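Local structure of beta-glucuronidase (6XXW) at residues 70-84 against 130-144. The protein probably hydrolyses beta-D-glucuronides, releasing glucuronic acid, as a member of glycoside hydrolase family 2. Residues are numbered along the deposited sequence; the frame is centred on the assembly and turned at random.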
ATOM      1  N   TYR A  70      18.562  -1.759 -22.113  1.00 18.16           N
ATOM      2  CA  TYR A  70      19.613  -1.768 -23.123  1.00 19.76           C
ATOM      3  C   TYR A  70      20.557  -2.945 -22.923  1.00 21.25           C
ATOM      4  O   TYR A  70      20.860  -3.332 -21.792  1.00 20.07           O
ATOM      5  CB  TYR A  70      20.390  -0.451 -23.058  1.00 17.76           C
ATOM      6  CG  TYR A  70      21.482  -0.299 -24.090  1.00 20.01           C
ATOM      7  CD1 TYR A  70      21.180   0.083 -25.385  1.00 17.96           C
ATOM      8  CD2 TYR A  70      22.819  -0.519 -23.760  1.00 18.01           C
ATOM      9  CE1 TYR A  70      22.175   0.240 -26.340  1.00 26.49           C
ATOM     10  CE2 TYR A  70      23.831  -0.375 -24.721  1.00 19.50           C
ATOM     11  CZ  TYR A  70      23.492   0.012 -26.005  1.00 22.09           C
ATOM     12  OH  TYR A  70      24.462   0.175 -26.969  1.00 26.79           O
ATOM     13  N   VAL A  71      21.016  -3.529 -24.034  1.00 19.09           N
ATOM     14  CA  VAL A  71      22.030  -4.578 -24.020  1.00 17.71           C
ATOM     15  C   VAL A  71      23.078  -4.221 -25.063  1.00 22.40           C
ATOM     16  O   VAL A  71      22.756  -4.079 -26.249  1.00 19.44           O
ATOM     17  CB  VAL A  71      21.457  -5.984 -24.305  1.00 21.30           C
ATOM     18  CG1 VAL A  71      22.592  -6.997 -24.377  1.00 20.99           C
ATOM     19  CG2 VAL A  71      20.465  -6.412 -23.223  1.00 21.28           C
ATOM     20  N   GLY A  72      24.324  -4.080 -24.623  1.00 18.21           N
ATOM     21  CA  GLY A  72      25.386  -3.657 -25.514  1.00 18.72           C
ATOM     22  C   GLY A  72      26.370  -2.737 -24.828  1.00 20.17           C
ATOM     23  O   GLY A  72      26.506  -2.772 -23.604  1.00 20.72           O
ATOM     24  N   ARG A  73      27.043  -1.897 -25.602  1.00 17.85           N
ATOM     25  CA  ARG A  73      28.117  -1.054 -25.095  1.00 19.01           C
ATOM     26  C   ARG A  73      27.608   0.349 -24.806  1.00 18.10           C
ATOM     27  O   ARG A  73      26.834   0.916 -25.580  1.00 20.25           O
ATOM     28  CB  ARG A  73      29.270  -0.998 -26.103  1.00 25.34           C
ATOM     29  CG  ARG A  73      30.004  -2.327 -26.210  1.00 26.02           C
ATOM     30  CD  ARG A  73      31.151  -2.299 -27.213  1.00 27.01           C
ATOM     31  NE  ARG A  73      31.612  -3.653 -27.515  1.00 30.46           N
ATOM     32  CZ  ARG A  73      31.157  -4.394 -28.529  1.00 36.78           C
ATOM     33  NH1 ARG A  73      30.219  -3.923 -29.342  1.00 33.99           N
ATOM     34  NH2 ARG A  73      31.640  -5.616 -28.734  1.00 41.73           N
ATOM     35  N   VAL A  74      28.042   0.905 -23.676  1.00 19.76           N
ATOM     36  CA  VAL A  74      27.776   2.298 -23.356  1.00 18.41           C
ATOM     37  C   VAL A  74      29.121   2.954 -23.073  1.00 19.46           C
ATOM     38  O   VAL A  74      30.124   2.282 -22.833  1.00 18.75           O
ATOM     39  CB  VAL A  74      26.801   2.466 -22.169  1.00 17.02           C
ATOM     40  CG1 VAL A  74      25.513   1.641 -22.422  1.00 21.77           C
ATOM     41  CG2 VAL A  74      27.466   2.059 -20.860  1.00 18.62           C
ATOM     42  N   TYR A  75      29.142   4.282 -23.134  1.00 21.52           N
ATOM     43  CA  TYR A  75      30.391   5.038 -23.089  1.00 21.42           C
ATOM     44  C   TYR A  75      30.228   6.204 -22.129  1.00 20.78           C
ATOM     45  O   TYR A  75      29.301   7.002 -22.278  1.00 18.39           O
ATOM     46  CB  TYR A  75      30.784   5.542 -24.487  1.00 21.40           C
ATOM     47  CG  TYR A  75      30.902   4.413 -25.476  1.00 24.00           C
ATOM     48  CD1 TYR A  75      29.773   3.888 -26.103  1.00 22.37           C
ATOM     49  CD2 TYR A  75      32.135   3.841 -25.758  1.00 25.82           C
ATOM     50  CE1 TYR A  75      29.869   2.824 -26.991  1.00 27.74           C
ATOM     51  CE2 TYR A  75      32.242   2.782 -26.659  1.00 27.57           C
ATOM     52  CZ  TYR A  75      31.106   2.282 -27.264  1.00 28.40           C
ATOM     53  OH  TYR A  75      31.212   1.234 -28.152  1.00 29.59           O
ATOM     54  N   TYR A  76      31.119   6.283 -21.147  1.00 18.77           N
ATOM     55  CA  TYR A  76      31.187   7.384 -20.194  1.00 19.32           C
ATOM     56  C   TYR A  76      32.366   8.279 -20.552  1.00 19.54           C
ATOM     57  O   TYR A  76      33.395   7.791 -21.017  1.00 23.99           O
ATOM     58  CB  TYR A  76      31.379   6.855 -18.778  1.00 17.57           C
ATOM     59  CG  TYR A  76      30.193   6.144 -18.167  1.00 17.39           C
ATOM     60  CD1 TYR A  76      29.887   4.834 -18.508  1.00 19.68           C
ATOM     61  CD2 TYR A  76      29.408   6.779 -17.204  1.00 19.52           C
ATOM     62  CE1 TYR A  76      28.804   4.164 -17.913  1.00 22.57           C
ATOM     63  CE2 TYR A  76      28.321   6.125 -16.608  1.00 18.62           C
ATOM     64  CZ  TYR A  76      28.032   4.822 -16.965  1.00 21.39           C
ATOM     65  OH  TYR A  76      26.970   4.185 -16.366  1.00 20.37           O
ATOM     66  N   LYS A  77      32.218   9.591 -20.334  1.00 16.54           N
ATOM     67  CA  LYS A  77      33.264  10.552 -20.680  1.00 16.42           C
ATOM     68  C   LYS A  77      33.331  11.663 -19.644  1.00 23.88           C
ATOM     69  O   LYS A  77      32.290  12.153 -19.191  1.00 22.05           O
ATOM     70  CB  LYS A  77      33.016  11.180 -22.061  1.00 20.84           C
ATOM     71  CG  LYS A  77      34.057  12.228 -22.463  1.00 26.65           C
ATOM     72  CD  LYS A  77      33.908  12.631 -23.921  1.00 27.30           C
ATOM     73  CE  LYS A  77      33.839  14.133 -24.076  1.00 46.61           C
ATOM     74  NZ  LYS A  77      33.447  14.530 -25.460  1.00 53.85           N
ATOM     75  N   LYS A  78      34.552  12.091 -19.307  1.00 19.29           N
ATOM     76  CA  LYS A  78      34.741  13.158 -18.333  1.00 17.12           C
ATOM     77  C   LYS A  78      36.102  13.807 -18.539  1.00 23.92           C
ATOM     78  O   LYS A  78      37.081  13.137 -18.875  1.00 19.20           O
ATOM     79  CB  LYS A  78      34.644  12.643 -16.887  1.00 21.36           C
ATOM     80  CG  LYS A  78      34.508  13.753 -15.851  1.00 27.59           C
ATOM     81  CD  LYS A  78      34.168  13.225 -14.474  1.00 28.07           C
ATOM     82  CE  LYS A  78      33.503  14.308 -13.639  1.00 32.83           C
ATOM     83  NZ  LYS A  78      33.737  14.102 -12.185  1.00 39.56           N
ATOM     84  N   SER A  79      36.154  15.113 -18.294  1.00 23.32           N
ATOM     85  CA  SER A  79      37.403  15.866 -18.306  1.00 21.35           C
ATOM     86  C   SER A  79      38.004  15.915 -16.911  1.00 23.98           C
ATOM     87  O   SER A  79      37.287  15.993 -15.906  1.00 21.34           O
ATOM     88  CB  SER A  79      37.175  17.305 -18.789  1.00 27.07           C
ATOM     89  OG  SER A  79      36.760  17.344 -20.136  1.00 35.92           O
ATOM     90  N   PHE A  80      39.332  15.905 -16.856  1.00 22.09           N
ATOM     91  CA  PHE A  80      40.023  16.073 -15.590  1.00 24.45           C
ATOM     92  C   PHE A  80      41.367  16.731 -15.859  1.00 24.84           C
ATOM     93  O   PHE A  80      41.909  16.659 -16.962  1.00 26.15           O
ATOM     94  CB  PHE A  80      40.188  14.743 -14.842  1.00 25.92           C
ATOM     95  CG  PHE A  80      41.076  13.749 -15.536  1.00 21.57           C
ATOM     96  CD1 PHE A  80      40.580  12.951 -16.567  1.00 26.83           C
ATOM     97  CD2 PHE A  80      42.397  13.590 -15.147  1.00 23.59           C
ATOM     98  CE1 PHE A  80      41.388  12.029 -17.205  1.00 28.13           C
ATOM     99  CE2 PHE A  80      43.222  12.675 -15.790  1.00 28.11           C
ATOM    100  CZ  PHE A  80      42.712  11.883 -16.817  1.00 28.75           C
ATOM    101  N   PHE A  81      41.886  17.393 -14.833  1.00 22.12           N
ATOM    102  CA  PHE A  81      43.129  18.142 -14.915  1.00 23.51           C
ATOM    103  C   PHE A  81      44.156  17.459 -14.029  1.00 26.25           C
ATOM    104  O   PHE A  81      43.846  17.085 -12.895  1.00 27.05           O
ATOM    105  CB  PHE A  81      42.917  19.599 -14.482  1.00 22.46           C
ATOM    106  CG  PHE A  81      42.050  20.386 -15.424  1.00 23.76           C
ATOM    107  CD1 PHE A  81      40.665  20.305 -15.348  1.00 27.54           C
ATOM    108  CD2 PHE A  81      42.618  21.193 -16.399  1.00 24.81           C
ATOM    109  CE1 PHE A  81      39.860  21.011 -16.225  1.00 25.05           C
ATOM    110  CE2 PHE A  81      41.819  21.901 -17.280  1.00 25.08           C
ATOM    111  CZ  PHE A  81      40.440  21.814 -17.193  1.00 25.49           C
ATOM    112  N   ILE A  82      45.358  17.265 -14.550  1.00 26.61           N
ATOM    113  CA  ILE A  82      46.465  16.677 -13.799  1.00 25.61           C
ATOM    114  C   ILE A  82      47.397  17.809 -13.389  1.00 24.08           C
ATOM    115  O   ILE A  82      47.791  18.600 -14.252  1.00 22.10           O
ATOM    116  CB  ILE A  82      47.227  15.628 -14.626  1.00 25.35           C
ATOM    117  CG1 ILE A  82      46.341  14.407 -14.919  1.00 23.81           C
ATOM    118  CG2 ILE A  82      48.526  15.227 -13.902  1.00 23.90           C
ATOM    119  CD1 ILE A  82      46.204  13.460 -13.755  1.00 26.67           C
ATOM    120  N   PRO A  83      47.752  17.927 -12.110  1.00 25.42           N
ATOM    121  CA  PRO A  83      48.706  18.967 -11.697  1.00 30.16           C
ATOM    122  C   PRO A  83      50.106  18.685 -12.220  1.00 28.22           C
ATOM    123  O   PRO A  83      50.554  17.535 -12.256  1.00 29.41           O
ATOM    124  CB  PRO A  83      48.661  18.898 -10.164  1.00 29.27           C
ATOM    125  CG  PRO A  83      47.390  18.171  -9.833  1.00 30.22           C
ATOM    126  CD  PRO A  83      47.168  17.217 -10.960  1.00 24.60           C
ATOM    127  N   VAL A  84      50.809  19.754 -12.615  1.00 30.47           N
ATOM    128  CA  VAL A  84      52.172  19.596 -13.128  1.00 27.67           C
ATOM    129  C   VAL A  84      53.048  18.885 -12.113  1.00 27.03           C
ATOM    130  O   VAL A  84      54.002  18.190 -12.483  1.00 28.93           O
ATOM    131  CB  VAL A  84      52.790  20.960 -13.508  1.00 43.17           C
ATOM    132  CG1 VAL A  84      52.318  21.403 -14.883  1.00 37.59           C
ATOM    133  CG2 VAL A  84      52.477  22.009 -12.434  1.00 40.79           C
ATOM    134  N   ASN A 130      48.325  14.713 -20.022  1.00 23.40           N
ATOM    135  CA  ASN A 130      48.825  16.052 -20.301  1.00 25.38           C
ATOM    136  C   ASN A 130      48.967  16.763 -18.960  1.00 23.42           C
ATOM    137  O   ASN A 130      47.968  17.044 -18.292  1.00 25.40           O
ATOM    138  CB  ASN A 130      47.864  16.800 -21.223  1.00 28.00           C
ATOM    139  CG  ASN A 130      47.491  15.995 -22.447  1.00 30.38           C
ATOM    140  OD1 ASN A 130      48.364  15.475 -23.136  1.00 32.29           O
ATOM    141  ND2 ASN A 130      46.191  15.890 -22.730  1.00 27.37           N
ATOM    142  N   TYR A 131      50.204  17.047 -18.567  1.00 22.84           N
ATOM    143  CA  TYR A 131      50.460  17.636 -17.261  1.00 23.11           C
ATOM    144  C   TYR A 131      50.097  19.119 -17.241  1.00 28.95           C
ATOM    145  O   TYR A 131      50.440  19.877 -18.154  1.00 26.41           O
ATOM    146  CB  TYR A 131      51.923  17.447 -16.880  1.00 25.41           C
ATOM    147  CG  TYR A 131      52.257  16.007 -16.565  1.00 27.48           C
ATOM    148  CD1 TYR A 131      52.045  15.488 -15.293  1.00 25.26           C
ATOM    149  CD2 TYR A 131      52.765  15.161 -17.544  1.00 24.51           C
ATOM    150  CE1 TYR A 131      52.351  14.175 -14.995  1.00 26.20           C
ATOM    151  CE2 TYR A 131      53.062  13.841 -17.263  1.00 27.04           C
ATOM    152  CZ  TYR A 131      52.851  13.354 -15.987  1.00 27.18           C
ATOM    153  OH  TYR A 131      53.152  12.043 -15.701  1.00 29.24           O
ATOM    154  N   GLY A 132      49.404  19.529 -16.179  1.00 24.66           N
ATOM    155  CA  GLY A 132      48.942  20.897 -16.053  1.00 29.10           C
ATOM    156  C   GLY A 132      47.887  21.300 -17.052  1.00 29.19           C
ATOM    157  O   GLY A 132      47.680  22.497 -17.274  1.00 24.54           O
ATOM    158  N   GLN A 133      47.197  20.334 -17.656  1.00 25.20           N
ATOM    159  CA  GLN A 133      46.268  20.605 -18.739  1.00 22.06           C
ATOM    160  C   GLN A 133      45.059  19.688 -18.619  1.00 23.49           C
ATOM    161  O   GLN A 133      45.022  18.771 -17.795  1.00 22.22           O
ATOM    162  CB  GLN A 133      46.931  20.412 -20.103  1.00 24.93           C
ATOM    163  CG  GLN A 133      48.119  21.315 -20.371  1.00 32.85           C
ATOM    164  CD  GLN A 133      48.929  20.839 -21.554  1.00 38.05           C
ATOM    165  OE1 GLN A 133      49.915  20.108 -21.403  1.00 43.20           O
ATOM    166  NE2 GLN A 133      48.510  21.234 -22.747  1.00 39.00           N
ATOM    167  N   GLU A 134      44.075  19.941 -19.479  1.00 22.60           N
ATOM    168  CA  GLU A 134      42.878  19.113 -19.539  1.00 23.34           C
ATOM    169  C   GLU A 134      43.194  17.723 -20.092  1.00 24.12           C
ATOM    170  O   GLU A 134      44.015  17.561 -20.999  1.00 21.16           O
ATOM    171  CB  GLU A 134      41.811  19.783 -20.410  1.00 22.35           C
ATOM    172  CG  GLU A 134      40.438  19.108 -20.328  1.00 33.32           C
ATOM    173  CD  GLU A 134      39.508  19.533 -21.451  1.00 41.13           C
ATOM    174  OE1 GLU A 134      40.010  20.044 -22.477  1.00 42.61           O
ATOM    175  OE2 GLU A 134      38.280  19.357 -21.307  1.00 35.20           O
ATOM    176  N   ASN A 135      42.538  16.718 -19.526  1.00 19.88           N
ATOM    177  CA  ASN A 135      42.607  15.350 -20.005  1.00 25.86           C
ATOM    178  C   ASN A 135      41.185  14.828 -20.152  1.00 19.01           C
ATOM    179  O   ASN A 135      40.249  15.373 -19.565  1.00 21.94           O
ATOM    180  CB  ASN A 135      43.400  14.471 -19.047  1.00 21.06           C
ATOM    181  CG  ASN A 135      44.848  14.897 -18.941  1.00 28.14           C
ATOM    182  OD1 ASN A 135      45.730  14.269 -19.520  1.00 28.42           O
ATOM    183  ND2 ASN A 135      45.097  15.981 -18.211  1.00 20.55           N
ATOM    184  N   ILE A 136      41.028  13.780 -20.955  1.00 21.09           N
ATOM    185  CA  ILE A 136      39.729  13.151 -21.188  1.00 21.82           C
ATOM    186  C   ILE A 136      39.845  11.675 -20.823  1.00 21.68           C
ATOM    187  O   ILE A 136      40.707  10.967 -21.357  1.00 22.56           O
ATOM    188  CB  ILE A 136      39.270  13.306 -22.649  1.00 20.91           C
ATOM    189  CG1 ILE A 136      39.223  14.784 -23.052  1.00 22.92           C
ATOM    190  CG2 ILE A 136      37.937  12.597 -22.882  1.00 20.28           C
ATOM    191  CD1 ILE A 136      38.319  15.616 -22.198  1.00 28.34           C
ATOM    192  N   ILE A 137      38.986  11.211 -19.919  1.00 19.13           N
ATOM    193  CA  ILE A 137      38.846   9.787 -19.659  1.00 17.64           C
ATOM    194  C   ILE A 137      37.558   9.304 -20.307  1.00 20.04           C
ATOM    195  O   ILE A 137      36.513   9.973 -20.238  1.00 20.60           O
ATOM    196  CB  ILE A 137      38.864   9.463 -18.155  1.00 24.84           C
ATOM    197  CG1 ILE A 137      38.545   7.971 -17.965  1.00 25.63           C
ATOM    198  CG2 ILE A 137      37.882  10.357 -17.400  1.00 28.78           C
ATOM    199  CD1 ILE A 137      38.839   7.448 -16.586  1.00 26.30           C
ATOM    200  N   GLU A 138      37.633   8.159 -20.967  1.00 18.06           N
ATOM    201  CA  GLU A 138      36.440   7.514 -21.491  1.00 17.49           C
ATOM    202  C   GLU A 138      36.441   6.063 -21.045  1.00 22.56           C
ATOM    203  O   GLU A 138      37.478   5.396 -21.075  1.00 21.01           O
ATOM    204  CB  GLU A 138      36.374   7.623 -23.017  1.00 19.80           C
ATOM    205  CG  GLU A 138      36.218   9.064 -23.495  1.00 20.31           C
ATOM    206  CD  GLU A 138      36.314   9.194 -24.994  1.00 30.29           C
ATOM    207  OE1 GLU A 138      35.246   9.278 -25.643  1.00 27.07           O
ATOM    208  OE2 GLU A 138      37.455   9.203 -25.517  1.00 27.14           O
ATOM    209  N   ILE A 139      35.283   5.586 -20.602  1.00 17.95           N
ATOM    210  CA  ILE A 139      35.144   4.223 -20.118  1.00 19.02           C
ATOM    211  C   ILE A 139      34.014   3.570 -20.896  1.00 21.59           C
ATOM    212  O   ILE A 139      32.881   4.065 -20.886  1.00 19.42           O
ATOM    213  CB  ILE A 139      34.886   4.160 -18.602  1.00 21.76           C
ATOM    214  CG1 ILE A 139      36.089   4.753 -17.856  1.00 21.26           C
ATOM    215  CG2 ILE A 139      34.612   2.697 -18.165  1.00 21.50           C
ATOM    216  CD1 ILE A 139      35.894   4.976 -16.362  1.00 18.89           C
ATOM    217  N   MET A 140      34.331   2.492 -21.606  1.00 17.91           N
ATOM    218  CA  MET A 140      33.325   1.682 -22.264  1.00 19.05           C
ATOM    219  C   MET A 140      32.927   0.562 -21.316  1.00 22.05           C
ATOM    220  O   MET A 140      33.783  -0.060 -20.680  1.00 21.86           O
ATOM    221  CB  MET A 140      33.863   1.115 -23.585  1.00 18.90           C
ATOM    222  CG  MET A 140      32.860   0.343 -24.433  1.00 17.02           C
ATOM    223  SD  MET A 140      32.453  -1.324 -23.801  1.00 26.32           S
ATOM    224  CE  MET A 140      34.037  -2.166 -23.908  1.00 23.99           C
ATOM    225  N   VAL A 141      31.627   0.307 -21.222  1.00 19.52           N
ATOM    226  CA  VAL A 141      31.097  -0.776 -20.400  1.00 17.44           C
ATOM    227  C   VAL A 141      30.127  -1.572 -21.262  1.00 19.57           C
ATOM    228  O   VAL A 141      29.270  -0.989 -21.924  1.00 19.69           O
ATOM    229  CB  VAL A 141      30.384  -0.252 -19.135  1.00 17.54           C
ATOM    230  CG1 VAL A 141      29.870  -1.418 -18.301  1.00 21.40           C
ATOM    231  CG2 VAL A 141      31.321   0.659 -18.304  1.00 20.97           C
ATOM    232  N   ASP A 142      30.257  -2.895 -21.240  1.00 19.47           N
ATOM    233  CA  ASP A 142      29.416  -3.797 -22.026  1.00 16.95           C
ATOM    234  C   ASP A 142      28.717  -4.725 -21.046  1.00 16.79           C
ATOM    235  O   ASP A 142      29.382  -5.378 -20.235  1.00 17.69           O
ATOM    236  CB  ASP A 142      30.276  -4.584 -23.029  1.00 19.89           C
ATOM    237  CG  ASP A 142      29.453  -5.334 -24.084  1.00 25.64           C
ATOM    238  OD1 ASP A 142      28.266  -5.627 -23.868  1.00 23.78           O
ATOM    239  OD2 ASP A 142      30.014  -5.655 -25.147  1.00 27.11           O
ATOM    240  N   ASN A 143      27.378  -4.757 -21.086  1.00 19.95           N
ATOM    241  CA  ASN A 143      26.612  -5.596 -20.173  1.00 20.78           C
ATOM    242  C   ASN A 143      26.160  -6.901 -20.817  1.00 20.72           C
ATOM    243  O   ASN A 143      25.359  -7.630 -20.220  1.00 17.02           O
ATOM    244  CB  ASN A 143      25.396  -4.831 -19.620  1.00 19.11           C
ATOM    245  CG  ASN A 143      24.416  -4.441 -20.696  1.00 23.04           C
ATOM    246  OD1 ASN A 143      24.694  -4.610 -21.878  1.00 20.32           O
ATOM    247  ND2 ASN A 143      23.248  -3.924 -20.293  1.00 23.51           N
ATOM    248  N   THR A 144      26.667  -7.218 -22.009  1.00 19.14           N
ATOM    249  CA  THR A 144      26.303  -8.447 -22.700  1.00 21.96           C
ATOM    250  C   THR A 144      26.902  -9.640 -21.964  1.00 25.60           C
ATOM    251  O   THR A 144      28.125  -9.748 -21.844  1.00 38.88           O
ATOM    252  CB  THR A 144      26.817  -8.403 -24.138  1.00 26.29           C
ATOM    253  OG1 THR A 144      26.357  -7.194 -24.760  1.00 26.94           O
ATOM    254  CG2 THR A 144      26.297  -9.602 -24.926  1.00 25.15           C
TER
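The side-chain amide of N143 grips the backbone of 70-72 at both ends: ND2 donates to Y70 O (2.9 Å), while OD1, met in its carbonyl plane, takes the N-H of G72 in a nearly straight bond (2.8 Å, 173°). Asparagine suits the place because one flat group both gives and accepts. Next to it, D142 OD1 accepts from T144 OG1 on its syn lone pair and from T144 N, forming an Asx turn, whereas OD2 sits over one face of the R73 guanidinium, 3.5 Å from NE, a pairing of charges without a directed N-H; R73 NH1 has its salt bridge with E44. Replacing D142 by alanine removes the carboxylate: both T144 donors would probably lose their acceptor and R73 a nearby charge. From here strands 73-81 and 134-142 run antiparallel within the sugar-binding beta-sandwich domain of family 2, V74, Y76, K78 and F80 forming the hydrogen-bonded pairs with V141, I139, I137 and N135. Apolar I137, I139 and V141 suit this face, packing on strand 90-99, as V74 and Y76 do on 32-43; K78 NZ reaches L35 O. Farther along, N135 CB lies over the F80 ring, 3.6 Å from its centroid; N135 OD1 receives N130 N (2.7 Å) and N107 ND2, and its ND2 donates to N130 O. On the other face, the S79 hydroxyl donates to E134 OE2 (2.8 Å), on the anti side.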